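Local structure of uncharacterized protein MJ0690 (Methanocaldococcus jannaschii, 3K32) at residues B[10-15]-B[93-98]; B[18-23]-B[54-59]; B[23-28]-B[136-141]; B[89-94]-B[107-112]; B[124-127]-B[131-134]. The protein is of unknown function but is predicted to be a tRNA methyltransferase subunit, with a HUP-type fold and a PP-loop-like signature consistent with nucleotide binding. All blocks are in the same frame, centred on the assembly; numbering follows the deposited sequence.

Contact 1. Residues B[10-15]-B[93-98]; sequences HVLFSG and TVLEIL
Leu12 reaches from the last position of strand 8-12 to Val94 and Leu95 on helix 84-98, joining a central strand to a covering helix in the Rossmann-like sheet of the HUP fold. The strand alternates its side chains: Val11 faces helix 17-28 on one side of the sheet, and Leu12 faces helix 84-98 on the other. Leu12 and Val94 run past one another in opposite senses, which brings both leucine methyls near the same valine branch. CG1 of Val94 lies 3.8 Å from Leu12 CD2 and 4.2 Å from Leu12 CD1. It is the branch anti to the helix backbone N (chi1 168°) and is thereby aimed at the strand. Leu95 comes in at a slant, its long side chain bringing a methyl within reach although its CB starts off to the side. Branched aliphatic residues suit this layer, since the neighbouring strand adds Ile36 and Ile38 to the same apolar patch around Leu12. Just beyond Leu12 the chain enters the glycine-rich turn that begins at Ser14, which matches the PP-loop signature of ATP pyrophosphatases. Where the two leucines meet, CD1 of Leu12 rests 3.8 Å from CD2 of Leu95.

Contact 2. Residues B[18-23]-B[54-59]; sequences DSSLSA and KILGFK
Phe58 brings the CD2-CE2 side of its ring up to the methyl of Ala23 just after helix 47-56 has ended, and the path of its side chain explains the contact. From CB, which points toward helix 17-28, CG swings anti to the carbonyl carbon (chi1 -70°) and carries the ring to the helix. Phe58 CD2 is 3.8 Å from CB of Ala23, and CE2 comes closer still, to 3.5 Å from that same CB. Phe58 CE2 also lies 4.1 Å from Ala23 C, while on the far side of the ring CE1 packs against the aliphatic chain of Lys27. The methyl meets the ring obliquely, and alanine suits the position because a single carbon lets the aromatic ring approach the helix backbone. Over the centre of one ring face lies the carbonyl O of Leu56, two residues earlier. Gly57 turns the chain there: its positive phi of 72° belongs to a Schellman motif, a conformation glycine takes readily. One turn before Ala23, Ser20 meets Leu56: CD2 of the leucine is 3.8 Å from Ser20 OG and 3.9 Å from Ser20 CB. This hydroxyl is nevertheless satisfied by a hydrogen bond with Gly16 O. Ser22 likewise turns its hydroxyl back onto its own helix, donating from OG to Ser19 O at 2.6 Å. Helices 17-28 and 47-56 thus pack side by side on one side of the parallel sheet, with Phe58 and Ala23 both touching Leu35 of strand 32-39 and Leu56 resting on Phe13, just after strand 8-12.

Contact 3. Residues B[23-28]-B[136-141]; sequences AVILKK and TPLMGF
The loop that leaves strand 133-135, the outermost of the parallel sheet within this chain, packs on helix 17-28, where Pro137 and Leu138 meet Ile25 and Leu26. Pro137 touches both helix residues. Its CG meets Leu26 on both branches, at 3.7 Å from CD1 and 4.1 Å from CD2, the two side chains standing at about a right angle. Its CB faces the gamma methyl of the isoleucine instead, with Ile25 CG2 4.2 Å away. With chi1 -66° that methyl, anti to the backbone N, is directed at the proline, while the CG1 branch runs on to Leu138. This longer branch ends in CD1, 4.0 Å from CD2 of Leu138 in an oblique approach. In the fold, helix 17-28 follows the central strand 8-12, and Leu26 also rests on Val9 and Val11 of that strand; the loop therefore extends a hydrophobic layer that begins on the sheet. A rigid proline fits here, as its ring offers a compact apolar surface with few ways to move. Helical backbone angles at 137-139 turn the chain, with Met139 N bonded to Thr136 O at 2.9 Å. Beyond this layer lies the second subunit, whose Leu29 packs on Ile25 and whose Gly140 packs on Met139.

Contact 4. Residues B[89-94]-B[107-112]; sequences YVHKTV and DGTRRD
The imidazole of His91 and the carboxylate of Asp107 meet at an edge, their planes 48° apart, in a His-carboxylate hydrogen bond. Asp107 OD2 lies in the plane of the ring at the NE2 corner and accepts its N-H at 2.8 Å, with a somewhat bent angle of 145°. The nitrogen reaches OD2 on the anti side, 33° out of the carboxylate plane. ND1 is hydrogen-bonded with Tyr169 OH, while Leu12 CD1 packs from one side of the ring plane, near CE1. In His91, CG lies anti to the backbone N, which directs the ring toward the loop at Asp107. The carboxylate is anchored in turn by its own loop: OD1 accepts from Thr109 N at 3.0 Å, the donor standing above the carboxylate plane, and this closes an Asx turn directly after strand 104-106. OD2 is also hydrogen-bonded with Tyr134 OH, its closest polar partner outside the two segments. Aspartate suits the site because its short side chain can serve its own backbone with one oxygen and neighbouring side chains with the other. Replacing it by an alanine is likely to strip His91 NE2 and Tyr134 OH of their common acceptor and free the turn to shift. The buried imidazole and carboxylate thus satisfy each other in part, and with partners at both ring nitrogens the imidazole is likely to be held against flipping.

Contact 5. Residues B[124-127]-B[131-134]; sequences QSLE and NIQY
Glu127 binds the returning chain twice, once through its carboxylate and once through its backbone. OE2 accepts from Tyr134 N at 3.0 Å in a nearly straight bond (166°), the donor lying 38° above the carboxylate plane. The backbone O of Glu127 takes Ile132 N, also at 3.0 Å, in its carbonyl plane and on a lone pair. An extended chain beyond CG carries the carboxylate past Ile132 O to the strand, and glutamate is long enough to span this distance. OE2 has a second partner, since Arg111 of the second subunit forms a salt bridge with it; that charge would tend to stabilise the buried carboxylate. Were the glutamate cut back to an alanine, Tyr134 N would probably lose this acceptor and Arg111 of the other subunit one of its carboxylate partners. Outward from these bonds, Leu126 CD1 packs 3.9 Å from CG2 of Ile132, the side chains set obliquely to each other. Between the two segments the helix ends, and Asn131 takes positive phi (52°), a conformation asparagine tolerates better than most residues. The chain can thereby fold back directly beside its helix. This is the tight helix-to-strand return of a beta-alpha-beta unit, made of strand 104-106, helix 120-130 and strand 133-135 of the parallel sheet.

Contacts 1 and 4 lie deepest, their centres about 7 Å from the centre of the chain, and share helix 84-98; contact 1 is purely apolar, contact 4 polar just after strand 104-106. Contacts 2 and 3 both use helix 17-28, with Ala23 common to them, and are chiefly hydrophobic, one turned to helix 47-56 and the other to the loop near the second subunit. Contact 5 lies farthest out, its centre about 19 Å from that of the chain, and relies on hydrogen bonds at the outermost strand within this chain. Tyr134 ties it to contact 4, its OH probably hydrogen-bonding to Asp107 OD2. Contacts 3, 4 and 5 all reach the second subunit, whereas contacts 1 and 2 stay within one chain.

Contact 1. Residues B[10-15]-B[93-98]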
# COMPACT_ATOMS: atom_id res chain seq x y z
N HIS B 10 9.73 -6.15 -11.57
CA HIS B 10 9.67 -7.59 -11.49
C HIS B 10 8.86 -8.00 -10.26
O HIS B 10 9.22 -7.68 -9.13
CB HIS B 10 11.08 -8.19 -11.52
CG HIS B 10 11.78 -7.97 -12.83
ND1 HIS B 10 12.47 -6.81 -13.12
CD2 HIS B 10 11.84 -8.74 -13.94
CE1 HIS B 10 12.95 -6.89 -14.35
NE2 HIS B 10 12.58 -8.04 -14.88
N VAL B 11 7.76 -8.69 -10.51
CA VAL B 11 6.75 -8.95 -9.50
C VAL B 11 6.70 -10.41 -9.10
O VAL B 11 6.27 -11.26 -9.87
CB VAL B 11 5.36 -8.59 -10.04
CG1 VAL B 11 4.32 -8.63 -8.91
CG2 VAL B 11 5.37 -7.25 -10.72
N LEU B 12 7.14 -10.71 -7.88
CA LEU B 12 6.90 -12.04 -7.33
C LEU B 12 5.42 -12.31 -7.45
O LEU B 12 4.60 -11.48 -7.09
CB LEU B 12 7.36 -12.11 -5.88
CG LEU B 12 8.88 -12.21 -5.77
CD1 LEU B 12 9.38 -11.67 -4.45
CD2 LEU B 12 9.29 -13.67 -5.98
N PHE B 13 5.08 -13.47 -7.97
CA PHE B 13 3.71 -13.71 -8.39
C PHE B 13 3.33 -15.16 -8.12
O PHE B 13 4.04 -16.09 -8.52
CB PHE B 13 3.60 -13.35 -9.87
CG PHE B 13 2.21 -13.48 -10.44
CD1 PHE B 13 1.24 -12.52 -10.18
CD2 PHE B 13 1.90 -14.55 -11.27
CE1 PHE B 13 -0.02 -12.64 -10.73
CE2 PHE B 13 0.64 -14.66 -11.83
CZ PHE B 13 -0.33 -13.71 -11.55
N SER B 14 2.20 -15.35 -7.43
CA SER B 14 1.75 -16.69 -7.03
C SER B 14 0.54 -17.13 -7.83
O SER B 14 0.22 -18.31 -7.86
CB SER B 14 1.36 -16.69 -5.56
OG SER B 14 0.08 -16.07 -5.41
N GLY B 15 -0.14 -16.17 -8.44
CA GLY B 15 -1.33 -16.48 -9.21
C GLY B 15 -2.63 -16.28 -8.45
O GLY B 15 -3.69 -16.36 -9.04
N THR B 93 14.75 -14.36 1.89
CA THR B 93 15.90 -14.92 1.21
C THR B 93 15.71 -14.74 -0.28
O THR B 93 16.64 -14.38 -1.02
CB THR B 93 16.05 -16.40 1.57
OG1 THR B 93 16.20 -16.53 2.99
CG2 THR B 93 17.26 -17.00 0.87
N VAL B 94 14.50 -14.99 -0.74
CA VAL B 94 14.18 -14.70 -2.13
C VAL B 94 14.46 -13.22 -2.48
O VAL B 94 15.15 -12.92 -3.46
CB VAL B 94 12.75 -15.12 -2.47
CG1 VAL B 94 12.33 -14.54 -3.81
CG2 VAL B 94 12.65 -16.66 -2.45
N LEU B 95 13.97 -12.28 -1.68
CA LEU B 95 14.24 -10.87 -1.97
C LEU B 95 15.74 -10.49 -2.08
O LEU B 95 16.13 -9.80 -3.02
CB LEU B 95 13.48 -9.96 -1.00
CG LEU B 95 11.96 -9.90 -1.27
CD1 LEU B 95 11.20 -9.16 -0.17
CD2 LEU B 95 11.67 -9.26 -2.60
N GLU B 96 16.57 -10.96 -1.15
CA GLU B 96 18.02 -10.68 -1.20
C GLU B 96 18.64 -11.15 -2.50
O GLU B 96 19.43 -10.44 -3.11
CB GLU B 96 18.78 -11.38 -0.06
CG GLU B 96 18.48 -10.89 1.31
CD GLU B 96 18.98 -9.49 1.57
OE1 GLU B 96 20.13 -9.18 1.21
OE2 GLU B 96 18.22 -8.70 2.16
N ILE B 97 18.29 -12.37 -2.90
CA ILE B 97 18.80 -12.96 -4.13
C ILE B 97 18.32 -12.19 -5.35
O ILE B 97 19.10 -11.82 -6.21
CB ILE B 97 18.39 -14.44 -4.26
CG1 ILE B 97 19.00 -15.28 -3.13
CG2 ILE B 97 18.82 -14.99 -5.62
CD1 ILE B 97 18.59 -16.74 -3.15
N LEU B 98 17.02 -11.94 -5.41
CA LEU B 98 16.44 -11.27 -6.56
C LEU B 98 16.90 -9.82 -6.66
O LEU B 98 17.00 -9.27 -7.74
CB LEU B 98 14.91 -11.36 -6.53
CG LEU B 98 14.33 -12.69 -7.04
CD1 LEU B 98 14.77 -12.92 -8.45
CD2 LEU B 98 14.80 -13.85 -6.20

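Contact 2. Residues B[18-23]-B[54-59]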
# COMPACT_ATOMS: atom_id res chain seq x y z
N ASP B 18 -5.06 -11.71 -5.07
CA ASP B 18 -4.31 -10.58 -4.54
C ASP B 18 -3.06 -10.29 -5.36
O ASP B 18 -2.90 -9.20 -5.91
CB ASP B 18 -3.96 -10.83 -3.07
CG ASP B 18 -5.19 -10.78 -2.18
OD1 ASP B 18 -6.03 -9.87 -2.36
OD2 ASP B 18 -5.32 -11.67 -1.31
N SER B 19 -2.17 -11.26 -5.42
CA SER B 19 -0.99 -11.17 -6.26
C SER B 19 -1.34 -10.58 -7.63
O SER B 19 -0.61 -9.76 -8.17
CB SER B 19 -0.36 -12.56 -6.42
OG SER B 19 0.90 -12.49 -7.05
N SER B 20 -2.46 -11.01 -8.18
CA SER B 20 -2.92 -10.53 -9.47
C SER B 20 -3.28 -9.04 -9.40
O SER B 20 -2.97 -8.29 -10.30
CB SER B 20 -4.12 -11.34 -9.94
OG SER B 20 -3.77 -12.71 -10.06
N LEU B 21 -3.94 -8.64 -8.32
CA LEU B 21 -4.22 -7.23 -8.08
C LEU B 21 -2.94 -6.42 -8.05
O LEU B 21 -2.91 -5.29 -8.56
CB LEU B 21 -5.00 -7.02 -6.78
CG LEU B 21 -6.48 -7.39 -6.79
CD1 LEU B 21 -7.13 -7.03 -5.46
CD2 LEU B 21 -7.20 -6.73 -7.95
N SER B 22 -1.87 -6.96 -7.46
CA SER B 22 -0.63 -6.19 -7.44
C SER B 22 -0.13 -5.95 -8.86
O SER B 22 0.22 -4.83 -9.21
CB SER B 22 0.46 -6.82 -6.54
OG SER B 22 0.99 -8.01 -7.09
N ALA B 23 -0.13 -7.01 -9.67
CA ALA B 23 0.25 -6.90 -11.08
C ALA B 23 -0.54 -5.77 -11.73
O ALA B 23 0.03 -4.80 -12.22
CB ALA B 23 -0.04 -8.21 -11.81
N LYS B 54 -0.98 -15.68 -18.28
CA LYS B 54 -1.54 -15.72 -19.62
C LYS B 54 -2.89 -15.01 -19.65
O LYS B 54 -3.11 -14.13 -20.48
CB LYS B 54 -1.69 -17.16 -20.10
CG LYS B 54 -0.39 -17.79 -20.57
CD LYS B 54 0.12 -17.18 -21.87
CE LYS B 54 -0.84 -17.45 -23.02
NZ LYS B 54 -0.14 -17.53 -24.34
N ILE B 55 -3.78 -15.38 -18.73
CA ILE B 55 -5.11 -14.75 -18.60
C ILE B 55 -5.05 -13.23 -18.36
O ILE B 55 -5.81 -12.47 -18.95
CB ILE B 55 -5.94 -15.43 -17.49
CG1 ILE B 55 -6.27 -16.87 -17.87
CG2 ILE B 55 -7.23 -14.66 -17.22
CD1 ILE B 55 -6.95 -17.65 -16.75
N LEU B 56 -4.13 -12.81 -17.50
CA LEU B 56 -3.88 -11.38 -17.27
C LEU B 56 -3.16 -10.71 -18.44
O LEU B 56 -3.12 -9.49 -18.54
CB LEU B 56 -3.05 -11.19 -16.00
CG LEU B 56 -3.74 -11.23 -14.64
CD1 LEU B 56 -4.88 -12.20 -14.59
CD2 LEU B 56 -2.70 -11.58 -13.58
N GLY B 57 -2.58 -11.51 -19.33
CA GLY B 57 -1.76 -10.97 -20.40
C GLY B 57 -0.41 -10.40 -19.99
O GLY B 57 0.10 -9.46 -20.60
N PHE B 58 0.19 -10.95 -18.94
CA PHE B 58 1.50 -10.46 -18.50
C PHE B 58 2.61 -11.44 -18.81
O PHE B 58 2.41 -12.66 -18.77
CB PHE B 58 1.49 -10.14 -17.01
CG PHE B 58 0.67 -8.94 -16.66
CD1 PHE B 58 0.74 -7.80 -17.44
CD2 PHE B 58 -0.16 -8.95 -15.55
CE1 PHE B 58 -0.01 -6.68 -17.13
CE2 PHE B 58 -0.91 -7.84 -15.23
CZ PHE B 58 -0.83 -6.70 -16.02
N LYS B 59 3.79 -10.91 -19.11
CA LYS B 59 4.96 -11.75 -19.32
C LYS B 59 5.29 -12.54 -18.04
O LYS B 59 5.26 -12.00 -16.94
CB LYS B 59 6.15 -10.88 -19.71
CG LYS B 59 5.89 -9.96 -20.87
CD LYS B 59 6.99 -8.90 -20.93
CE LYS B 59 6.62 -7.74 -21.87
NZ LYS B 59 5.56 -6.87 -21.30

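Contact 3. Residues B[23-28]-B[136-141]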
# COMPACT_ATOMS: atom_id res chain seq x y z
N ALA B 23 -0.13 -7.01 -9.67
CA ALA B 23 0.25 -6.90 -11.08
C ALA B 23 -0.54 -5.77 -11.73
O ALA B 23 0.03 -4.80 -12.22
CB ALA B 23 -0.04 -8.21 -11.81
N VAL B 24 -1.86 -5.93 -11.69
CA VAL B 24 -2.81 -5.00 -12.29
C VAL B 24 -2.58 -3.56 -11.85
O VAL B 24 -2.63 -2.64 -12.63
CB VAL B 24 -4.25 -5.41 -11.93
CG1 VAL B 24 -5.24 -4.35 -12.40
CG2 VAL B 24 -4.57 -6.76 -12.53
N ILE B 25 -2.33 -3.37 -10.57
CA ILE B 25 -2.08 -2.03 -10.11
C ILE B 25 -0.80 -1.47 -10.72
O ILE B 25 -0.79 -0.36 -11.25
CB ILE B 25 -2.06 -1.98 -8.59
CG1 ILE B 25 -3.46 -2.30 -8.08
CG2 ILE B 25 -1.57 -0.61 -8.10
CD1 ILE B 25 -3.54 -2.48 -6.58
N LEU B 26 0.29 -2.25 -10.66
CA LEU B 26 1.55 -1.79 -11.24
C LEU B 26 1.30 -1.36 -12.69
O LEU B 26 1.77 -0.28 -13.11
CB LEU B 26 2.60 -2.90 -11.17
CG LEU B 26 3.61 -2.93 -10.00
CD1 LEU B 26 3.40 -1.83 -8.93
CD2 LEU B 26 3.68 -4.32 -9.35
N LYS B 27 0.55 -2.18 -13.43
CA LYS B 27 0.26 -1.88 -14.82
C LYS B 27 -0.56 -0.59 -14.96
O LYS B 27 -0.33 0.18 -15.88
CB LYS B 27 -0.44 -3.04 -15.52
CG LYS B 27 -0.83 -2.69 -16.94
CD LYS B 27 -1.13 -3.93 -17.77
CE LYS B 27 -1.52 -3.55 -19.21
NZ LYS B 27 -0.57 -2.56 -19.82
N LYS B 28 -1.50 -0.37 -14.04
CA LYS B 28 -2.28 0.86 -14.01
C LYS B 28 -1.37 2.07 -13.88
O LYS B 28 -1.62 3.10 -14.47
CB LYS B 28 -3.27 0.85 -12.84
CG LYS B 28 -4.32 -0.25 -12.90
CD LYS B 28 -5.13 -0.16 -14.15
CE LYS B 28 -6.46 -0.89 -14.00
NZ LYS B 28 -7.35 -0.65 -15.20
N THR B 136 5.27 -2.37 -2.66
CA THR B 136 4.21 -3.25 -2.18
C THR B 136 2.83 -2.59 -2.34
O THR B 136 2.27 -1.99 -1.41
CB THR B 136 4.47 -3.71 -0.75
OG1 THR B 136 4.51 -2.57 0.11
CG2 THR B 136 5.83 -4.45 -0.68
N PRO B 137 2.29 -2.72 -3.53
CA PRO B 137 1.06 -2.05 -3.93
C PRO B 137 -0.07 -2.30 -2.93
O PRO B 137 -0.85 -1.40 -2.66
CB PRO B 137 0.76 -2.70 -5.28
CG PRO B 137 2.05 -3.15 -5.78
CD PRO B 137 2.82 -3.58 -4.59
N LEU B 138 -0.13 -3.49 -2.35
CA LEU B 138 -1.26 -3.87 -1.50
C LEU B 138 -1.08 -3.43 -0.04
O LEU B 138 -2.00 -3.53 0.78
CB LEU B 138 -1.48 -5.39 -1.58
CG LEU B 138 -1.53 -5.99 -3.00
CD1 LEU B 138 -1.81 -7.49 -2.94
CD2 LEU B 138 -2.54 -5.28 -3.92
N MSE B 139 0.11 -2.95 0.30
CA MSE B 139 0.38 -2.66 1.71
C MSE B 139 -0.66 -1.72 2.32
O MSE B 139 -0.99 -1.84 3.49
CB MSE B 139 1.81 -2.10 1.92
CG MSE B 139 2.24 -2.11 3.38
SE MSE B 139 2.19 -3.89 4.23
CE MSE B 139 3.26 -4.84 2.96
N GLY B 140 -1.17 -0.79 1.53
CA GLY B 140 -2.17 0.14 2.03
C GLY B 140 -3.62 -0.32 1.99
O GLY B 140 -4.50 0.44 2.35
N PHE B 141 -3.86 -1.56 1.57
CA PHE B 141 -5.21 -2.08 1.37
C PHE B 141 -5.54 -3.23 2.30
O PHE B 141 -4.78 -4.18 2.42
CB PHE B 141 -5.40 -2.53 -0.08
CG PHE B 141 -5.15 -1.44 -1.07
CD1 PHE B 141 -3.86 -1.05 -1.38
CD2 PHE B 141 -6.21 -0.79 -1.66
CE1 PHE B 141 -3.63 -0.03 -2.29
CE2 PHE B 141 -5.99 0.25 -2.57
CZ PHE B 141 -4.70 0.62 -2.88

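Contact 4. Residues B[89-94]-B[107-112]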
# COMPACT_ATOMS: atom_id res chain seq x y z
N TYR B 89 11.39 -16.36 6.50
CA TYR B 89 12.75 -16.68 6.14
C TYR B 89 12.92 -16.89 4.63
O TYR B 89 13.87 -16.38 4.04
CB TYR B 89 13.30 -17.91 6.91
CG TYR B 89 14.47 -18.52 6.19
CD1 TYR B 89 15.74 -17.94 6.26
CD2 TYR B 89 14.31 -19.63 5.37
CE1 TYR B 89 16.82 -18.47 5.55
CE2 TYR B 89 15.38 -20.17 4.66
CZ TYR B 89 16.62 -19.59 4.75
OH TYR B 89 17.67 -20.14 4.05
N VAL B 90 12.00 -17.63 4.01
CA VAL B 90 12.09 -17.91 2.58
C VAL B 90 11.94 -16.62 1.77
O VAL B 90 12.80 -16.28 0.95
CB VAL B 90 11.01 -18.91 2.10
CG1 VAL B 90 11.09 -19.12 0.59
CG2 VAL B 90 11.13 -20.23 2.85
N HIS B 91 10.86 -15.88 2.02
CA HIS B 91 10.57 -14.67 1.25
C HIS B 91 11.70 -13.62 1.34
O HIS B 91 12.10 -13.03 0.34
CB HIS B 91 9.22 -14.07 1.68
CG HIS B 91 8.75 -12.95 0.81
ND1 HIS B 91 8.16 -13.16 -0.42
CD2 HIS B 91 8.80 -11.61 0.97
CE1 HIS B 91 7.86 -12.00 -0.97
NE2 HIS B 91 8.24 -11.04 -0.14
N LYS B 92 12.20 -13.41 2.56
CA LYS B 92 13.37 -12.58 2.76
C LYS B 92 14.57 -13.06 1.94
O LYS B 92 15.31 -12.26 1.37
CB LYS B 92 13.76 -12.55 4.23
CG LYS B 92 12.86 -11.70 5.09
CD LYS B 92 13.39 -11.63 6.51
CE LYS B 92 12.53 -10.73 7.38
NZ LYS B 92 12.81 -10.96 8.82
N THR B 93 14.75 -14.36 1.89
CA THR B 93 15.90 -14.92 1.21
C THR B 93 15.71 -14.74 -0.28
O THR B 93 16.64 -14.38 -1.02
CB THR B 93 16.05 -16.40 1.57
OG1 THR B 93 16.20 -16.53 2.99
CG2 THR B 93 17.26 -17.00 0.87
N VAL B 94 14.50 -14.99 -0.74
CA VAL B 94 14.18 -14.70 -2.13
C VAL B 94 14.46 -13.22 -2.48
O VAL B 94 15.15 -12.92 -3.46
CB VAL B 94 12.75 -15.12 -2.47
CG1 VAL B 94 12.33 -14.54 -3.81
CG2 VAL B 94 12.65 -16.66 -2.45
N ASP B 107 6.08 -7.23 -4.83
CA ASP B 107 5.41 -8.47 -4.45
C ASP B 107 3.98 -8.19 -4.00
O ASP B 107 3.49 -7.08 -4.16
CB ASP B 107 6.19 -9.20 -3.37
CG ASP B 107 6.15 -8.48 -2.03
OD1 ASP B 107 5.21 -7.69 -1.80
OD2 ASP B 107 7.07 -8.70 -1.20
N GLY B 108 3.33 -9.20 -3.42
CA GLY B 108 1.90 -9.15 -3.13
C GLY B 108 1.56 -9.08 -1.65
O GLY B 108 0.44 -9.41 -1.24
N THR B 109 2.54 -8.65 -0.86
CA THR B 109 2.35 -8.40 0.56
C THR B 109 1.28 -7.34 0.83
O THR B 109 1.15 -6.35 0.10
CB THR B 109 3.66 -7.96 1.20
OG1 THR B 109 4.62 -9.01 1.02
CG2 THR B 109 3.45 -7.74 2.69
N ARG B 110 0.51 -7.54 1.88
CA ARG B 110 -0.66 -6.70 2.08
C ARG B 110 -0.86 -6.35 3.55
O ARG B 110 -0.31 -7.01 4.43
CB ARG B 110 -1.88 -7.41 1.51
CG ARG B 110 -2.14 -8.77 2.14
CD ARG B 110 -2.97 -9.70 1.26
NE ARG B 110 -2.12 -10.35 0.28
CZ ARG B 110 -2.06 -11.66 0.09
NH1 ARG B 110 -2.83 -12.48 0.79
NH2 ARG B 110 -1.24 -12.16 -0.83
N ARG B 111 -1.64 -5.31 3.80
CA ARG B 111 -1.86 -4.79 5.14
C ARG B 111 -2.24 -5.84 6.19
O ARG B 111 -1.69 -5.83 7.29
CB ARG B 111 -2.93 -3.70 5.09
CG ARG B 111 -2.94 -2.76 6.30
CD ARG B 111 -4.22 -1.94 6.32
NE ARG B 111 -5.37 -2.73 6.76
CZ ARG B 111 -6.64 -2.38 6.58
NH1 ARG B 111 -6.93 -1.25 5.95
NH2 ARG B 111 -7.62 -3.17 7.02
N ASP B 112 -3.15 -6.74 5.87
CA ASP B 112 -3.74 -7.62 6.89
C ASP B 112 -3.12 -9.02 6.99
O ASP B 112 -3.62 -9.88 7.72
CB ASP B 112 -5.25 -7.70 6.70
CG ASP B 112 -5.93 -6.34 6.87
OD1 ASP B 112 -5.30 -5.41 7.42
OD2 ASP B 112 -7.08 -6.19 6.45

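Contact 5. Residues B[124-127]-B[131-134]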
# COMPACT_ATOMS: atom_id res chain seq x y z
N GLN B 124 14.35 -0.49 4.46
CA GLN B 124 15.29 0.58 4.18
C GLN B 124 16.65 -0.00 3.93
O GLN B 124 17.38 0.45 3.06
CB GLN B 124 15.33 1.62 5.30
CG GLN B 124 14.11 2.52 5.34
CD GLN B 124 13.88 3.29 4.03
OE1 GLN B 124 12.83 3.91 3.84
NE2 GLN B 124 14.86 3.24 3.13
N SER B 125 16.97 -1.05 4.70
CA SER B 125 18.24 -1.75 4.58
C SER B 125 18.37 -2.39 3.21
O SER B 125 19.37 -2.21 2.52
CB SER B 125 18.35 -2.83 5.67
OG SER B 125 19.58 -3.54 5.58
N LEU B 126 17.34 -3.15 2.83
CA LEU B 126 17.28 -3.82 1.54
C LEU B 126 17.48 -2.85 0.37
O LEU B 126 18.25 -3.12 -0.55
CB LEU B 126 15.95 -4.56 1.40
CG LEU B 126 15.77 -5.63 0.32
CD1 LEU B 126 15.45 -4.99 -1.00
CD2 LEU B 126 17.02 -6.50 0.21
N GLU B 127 16.81 -1.71 0.42
CA GLU B 127 16.91 -0.74 -0.66
C GLU B 127 18.28 -0.05 -0.72
O GLU B 127 18.79 0.25 -1.80
CB GLU B 127 15.82 0.31 -0.55
CG GLU B 127 14.43 -0.23 -0.67
CD GLU B 127 13.48 0.87 -1.05
OE1 GLU B 127 13.87 2.04 -0.88
OE2 GLU B 127 12.36 0.59 -1.54
N ASN B 131 20.74 -1.05 -3.58
CA ASN B 131 20.41 0.05 -4.47
C ASN B 131 19.21 -0.28 -5.32
O ASN B 131 19.28 -0.26 -6.54
CB ASN B 131 21.57 0.38 -5.39
CG ASN B 131 21.27 1.57 -6.25
OD1 ASN B 131 20.48 2.41 -5.87
ND2 ASN B 131 21.87 1.63 -7.41
N ILE B 132 18.11 -0.56 -4.65
CA ILE B 132 16.95 -1.12 -5.30
C ILE B 132 15.66 -0.45 -4.82
O ILE B 132 15.63 0.17 -3.74
CB ILE B 132 16.94 -2.64 -5.04
CG1 ILE B 132 17.28 -3.39 -6.33
CG2 ILE B 132 15.66 -3.11 -4.41
CD1 ILE B 132 16.94 -4.83 -6.21
N GLN B 133 14.62 -0.54 -5.64
CA GLN B 133 13.29 -0.09 -5.25
C GLN B 133 12.45 -1.31 -4.96
O GLN B 133 12.37 -2.22 -5.78
CB GLN B 133 12.61 0.73 -6.36
CG GLN B 133 12.99 2.19 -6.39
CD GLN B 133 12.24 2.94 -7.48
OE1 GLN B 133 12.79 3.26 -8.53
NE2 GLN B 133 10.97 3.21 -7.24
N TYR B 134 11.85 -1.33 -3.78
CA TYR B 134 10.92 -2.36 -3.35
C TYR B 134 9.50 -1.75 -3.23
O TYR B 134 9.29 -0.76 -2.51
CB TYR B 134 11.38 -2.90 -1.99
CG TYR B 134 10.52 -4.00 -1.41
CD1 TYR B 134 10.30 -5.19 -2.12
CD2 TYR B 134 9.96 -3.88 -0.15
CE1 TYR B 134 9.53 -6.20 -1.57
CE2 TYR B 134 9.19 -4.90 0.40
CZ TYR B 134 8.98 -6.05 -0.32
OH TYR B 134 8.21 -7.04 0.22